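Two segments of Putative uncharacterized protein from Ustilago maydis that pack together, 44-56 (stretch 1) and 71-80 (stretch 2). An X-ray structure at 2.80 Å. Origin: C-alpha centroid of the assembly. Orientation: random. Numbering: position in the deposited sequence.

Stretch 1 (44-56) NVEIAMTPDSDVS
Stretch 2 (71-80) GSSFQANQIR

Strand 44-48 and the strand around 73-76 run side by side in the same sense, their axes 33° apart and 4.6 Å at closest approach; the two stretches together bury 538 Å², both sides summed. CA distances set the register: Glu46 faces Ser73 (5.0 Å), Ile47 faces Phe74 (4.7 Å) and Met49 faces Ala76 (5.4 Å).

Phe74 covers the most surface. Its backbone is extended (phi/psi -172/121), CB points toward stretch 1, and chi1 of -127° lies between wells with chi2 at 102°. Ile47 CD1 sits over one ring face, and Val45 CG1 lies 3.9 Å from Phe74 CD1. The Phe74 carbonyl accepts from Ala48 (N to O 2.7 Å, 162°), and Ala48 O in turn receives Ala76 N at 2.9 Å, so Ala48 bridges to Gln75 by bonding its two neighbours, the parallel pattern. Toward the N-terminal end the pairing is looser: Glu46 N to Ser72 O is a weak bond of 3.5 Å, while Glu46 O and Phe74 N, 3.4 Å apart, have too poor an angle to bond.

Beyond the corner at 77, Ile79 CB (-147/135; chi1 m, chi2 98°) also points toward stretch 1. Ile79 CD1 is 3.6 Å from Met49 SD, and Ile79 CG2 is 4.1 Å from Val55 CG2. Met49 CB points away, but chi1 of -144° (between wells) and chi2 p carry SD back, also 4.0 Å from Ala76 CB; chi3, also p, then sets CE.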

# COMPACT_ATOMS: atom_id res chain seq x y z
N ASN A 44 16.56 8.00 24.81
CA ASN A 44 16.21 9.33 25.27
C ASN A 44 17.31 10.31 24.91
O ASN A 44 18.44 9.90 24.68
CB ASN A 44 15.94 9.32 26.78
CG ASN A 44 14.59 8.69 27.13
OD1 ASN A 44 14.29 8.47 28.29
ND2 ASN A 44 13.76 8.40 26.13
N VAL A 45 16.96 11.60 24.80
CA VAL A 45 17.85 12.64 24.27
C VAL A 45 17.59 13.95 25.02
O VAL A 45 16.43 14.35 25.20
CB VAL A 45 17.62 12.90 22.76
CG1 VAL A 45 18.49 14.04 22.25
CG2 VAL A 45 17.94 11.67 21.94
N GLU A 46 18.67 14.61 25.44
CA GLU A 46 18.57 15.86 26.20
C GLU A 46 18.64 17.02 25.22
O GLU A 46 19.61 17.15 24.47
CB GLU A 46 19.74 15.93 27.18
CG GLU A 46 19.36 16.08 28.64
CD GLU A 46 20.57 15.93 29.57
OE1 GLU A 46 21.68 16.38 29.20
OE2 GLU A 46 20.41 15.37 30.68
N ILE A 47 17.60 17.86 25.18
CA ILE A 47 17.59 19.01 24.26
C ILE A 47 17.60 20.35 25.01
O ILE A 47 16.80 20.57 25.91
CB ILE A 47 16.38 18.99 23.31
CG1 ILE A 47 16.03 17.56 22.87
CG2 ILE A 47 16.61 19.92 22.12
CD1 ILE A 47 16.14 17.30 21.39
N ALA A 48 18.52 21.23 24.63
CA ALA A 48 18.61 22.55 25.22
C ALA A 48 17.73 23.46 24.39
O ALA A 48 17.96 23.65 23.19
CB ALA A 48 20.04 23.05 25.24
N MET A 49 16.72 24.01 25.04
CA MET A 49 15.65 24.72 24.38
C MET A 49 15.87 26.24 24.35
O MET A 49 16.43 26.83 25.28
CB MET A 49 14.34 24.37 25.09
CG MET A 49 13.12 24.26 24.20
SD MET A 49 13.25 23.13 22.79
CE MET A 49 13.99 21.71 23.60
N THR A 50 15.44 26.86 23.24
CA THR A 50 15.33 28.31 23.10
C THR A 50 14.43 28.91 24.20
O THR A 50 13.46 28.28 24.63
CB THR A 50 14.78 28.66 21.68
OG1 THR A 50 15.81 28.47 20.72
CG2 THR A 50 14.32 30.09 21.55
N PRO A 51 14.78 30.11 24.68
CA PRO A 51 13.95 30.85 25.64
C PRO A 51 12.44 30.83 25.35
O PRO A 51 11.65 30.53 26.24
CB PRO A 51 14.50 32.28 25.53
CG PRO A 51 15.93 32.08 25.17
CD PRO A 51 16.09 30.75 24.51
N ASP A 52 12.05 31.15 24.13
CA ASP A 52 10.64 31.04 23.76
C ASP A 52 10.32 29.66 23.18
O ASP A 52 10.65 29.36 22.02
CB ASP A 52 10.19 32.17 22.83
CG ASP A 52 11.25 32.55 21.80
OD1 ASP A 52 11.67 31.70 20.99
OD2 ASP A 52 11.64 33.74 21.81
N SER A 53 9.71 28.82 24.01
CA SER A 53 9.21 27.51 23.59
C SER A 53 8.14 27.03 24.57
O SER A 53 8.39 26.99 25.78
CB SER A 53 10.36 26.50 23.49
OG SER A 53 11.30 26.92 22.51
N ASP A 54 6.95 26.72 24.06
CA ASP A 54 5.85 26.22 24.89
C ASP A 54 5.67 24.70 24.74
O ASP A 54 4.55 24.17 24.83
CB ASP A 54 4.53 26.98 24.64
CG ASP A 54 3.99 26.83 23.21
OD1 ASP A 54 3.05 27.59 22.86
OD2 ASP A 54 4.48 25.97 22.44
N VAL A 55 6.80 24.03 24.50
CA VAL A 55 6.89 22.58 24.39
C VAL A 55 6.13 21.85 25.50
O VAL A 55 5.48 20.84 25.26
CB VAL A 55 8.38 22.13 24.36
CG1 VAL A 55 8.51 20.63 24.52
CG2 VAL A 55 9.06 22.57 23.08
N SER A 56 6.18 22.39 26.72
CA SER A 56 5.47 21.81 27.86
C SER A 56 4.08 21.25 27.53
O SER A 56 3.73 20.14 27.96
CB SER A 56 5.40 22.82 29.03
OG SER A 56 5.09 24.12 28.58
N GLY A 71 28.11 13.98 24.14
CA GLY A 71 27.49 12.69 23.80
C GLY A 71 26.23 12.83 22.96
O GLY A 71 26.27 12.83 21.72
N SER A 72 25.10 12.96 23.65
CA SER A 72 23.78 13.08 23.03
C SER A 72 22.95 14.25 23.61
O SER A 72 21.84 14.06 24.14
CB SER A 72 23.03 11.74 23.13
OG SER A 72 22.71 11.43 24.46
N SER A 73 23.54 15.44 23.53
CA SER A 73 22.92 16.69 23.98
C SER A 73 22.70 17.48 22.71
O SER A 73 23.02 16.99 21.62
CB SER A 73 23.84 17.44 24.97
OG SER A 73 23.13 18.23 25.93
N PHE A 74 22.18 18.69 22.82
CA PHE A 74 21.52 19.29 21.68
C PHE A 74 21.09 20.74 21.76
O PHE A 74 20.26 21.07 22.60
CB PHE A 74 20.25 18.54 21.57
CG PHE A 74 20.04 17.99 20.26
CD1 PHE A 74 20.27 16.65 20.04
CD2 PHE A 74 19.62 18.81 19.24
CE1 PHE A 74 20.07 16.11 18.81
CE2 PHE A 74 19.42 18.29 17.99
CZ PHE A 74 19.64 16.93 17.77
N GLN A 75 21.57 21.59 20.86
CA GLN A 75 21.18 23.00 20.89
C GLN A 75 20.05 23.20 19.89
O GLN A 75 20.30 23.24 18.70
CB GLN A 75 22.39 23.95 20.65
CG GLN A 75 22.12 25.46 20.83
CD GLN A 75 23.34 26.30 21.30
OE1 GLN A 75 24.50 25.89 21.16
NE2 GLN A 75 23.05 27.49 21.86
N ALA A 76 18.81 23.31 20.39
CA ALA A 76 17.65 23.53 19.53
C ALA A 76 17.76 24.82 18.74
O ALA A 76 18.01 25.87 19.31
CB ALA A 76 16.34 23.51 20.34
N ASN A 77 17.56 24.73 17.42
CA ASN A 77 17.44 25.89 16.56
C ASN A 77 15.94 26.20 16.42
O ASN A 77 15.48 27.27 16.82
CB ASN A 77 18.13 25.67 15.19
CG ASN A 77 19.68 25.65 15.28
OD1 ASN A 77 20.30 26.32 16.14
ND2 ASN A 77 20.32 24.91 14.38
N GLN A 78 15.18 25.24 15.90
CA GLN A 78 13.73 25.39 15.70
C GLN A 78 12.97 24.21 16.24
O GLN A 78 13.53 23.17 16.51
CB GLN A 78 13.36 25.60 14.23
CG GLN A 78 13.36 27.06 13.80
CD GLN A 78 12.23 27.92 14.42
OE1 GLN A 78 11.70 28.84 13.75
NE2 GLN A 78 11.88 27.65 15.69
N ILE A 79 11.67 24.37 16.42
CA ILE A 79 10.87 23.30 17.00
C ILE A 79 9.44 23.27 16.42
O ILE A 79 8.79 24.32 16.29
CB ILE A 79 10.85 23.37 18.56
CG1 ILE A 79 12.27 23.35 19.19
CG2 ILE A 79 10.02 22.23 19.12
CD1 ILE A 79 12.86 24.70 19.59
N ARG A 80 8.97 22.07 16.08
CA ARG A 80 7.66 21.80 15.48
C ARG A 80 6.72 20.94 16.35
O ARG A 80 7.10 19.87 16.80
CB ARG A 80 7.89 21.08 14.15
CG ARG A 80 7.19 21.70 12.95
CD ARG A 80 5.72 22.04 13.21
NE ARG A 80 5.53 23.13 14.20
CZ ARG A 80 4.49 23.97 14.27
NH1 ARG A 80 3.48 23.91 13.40
NH2 ARG A 80 4.48 24.89 15.23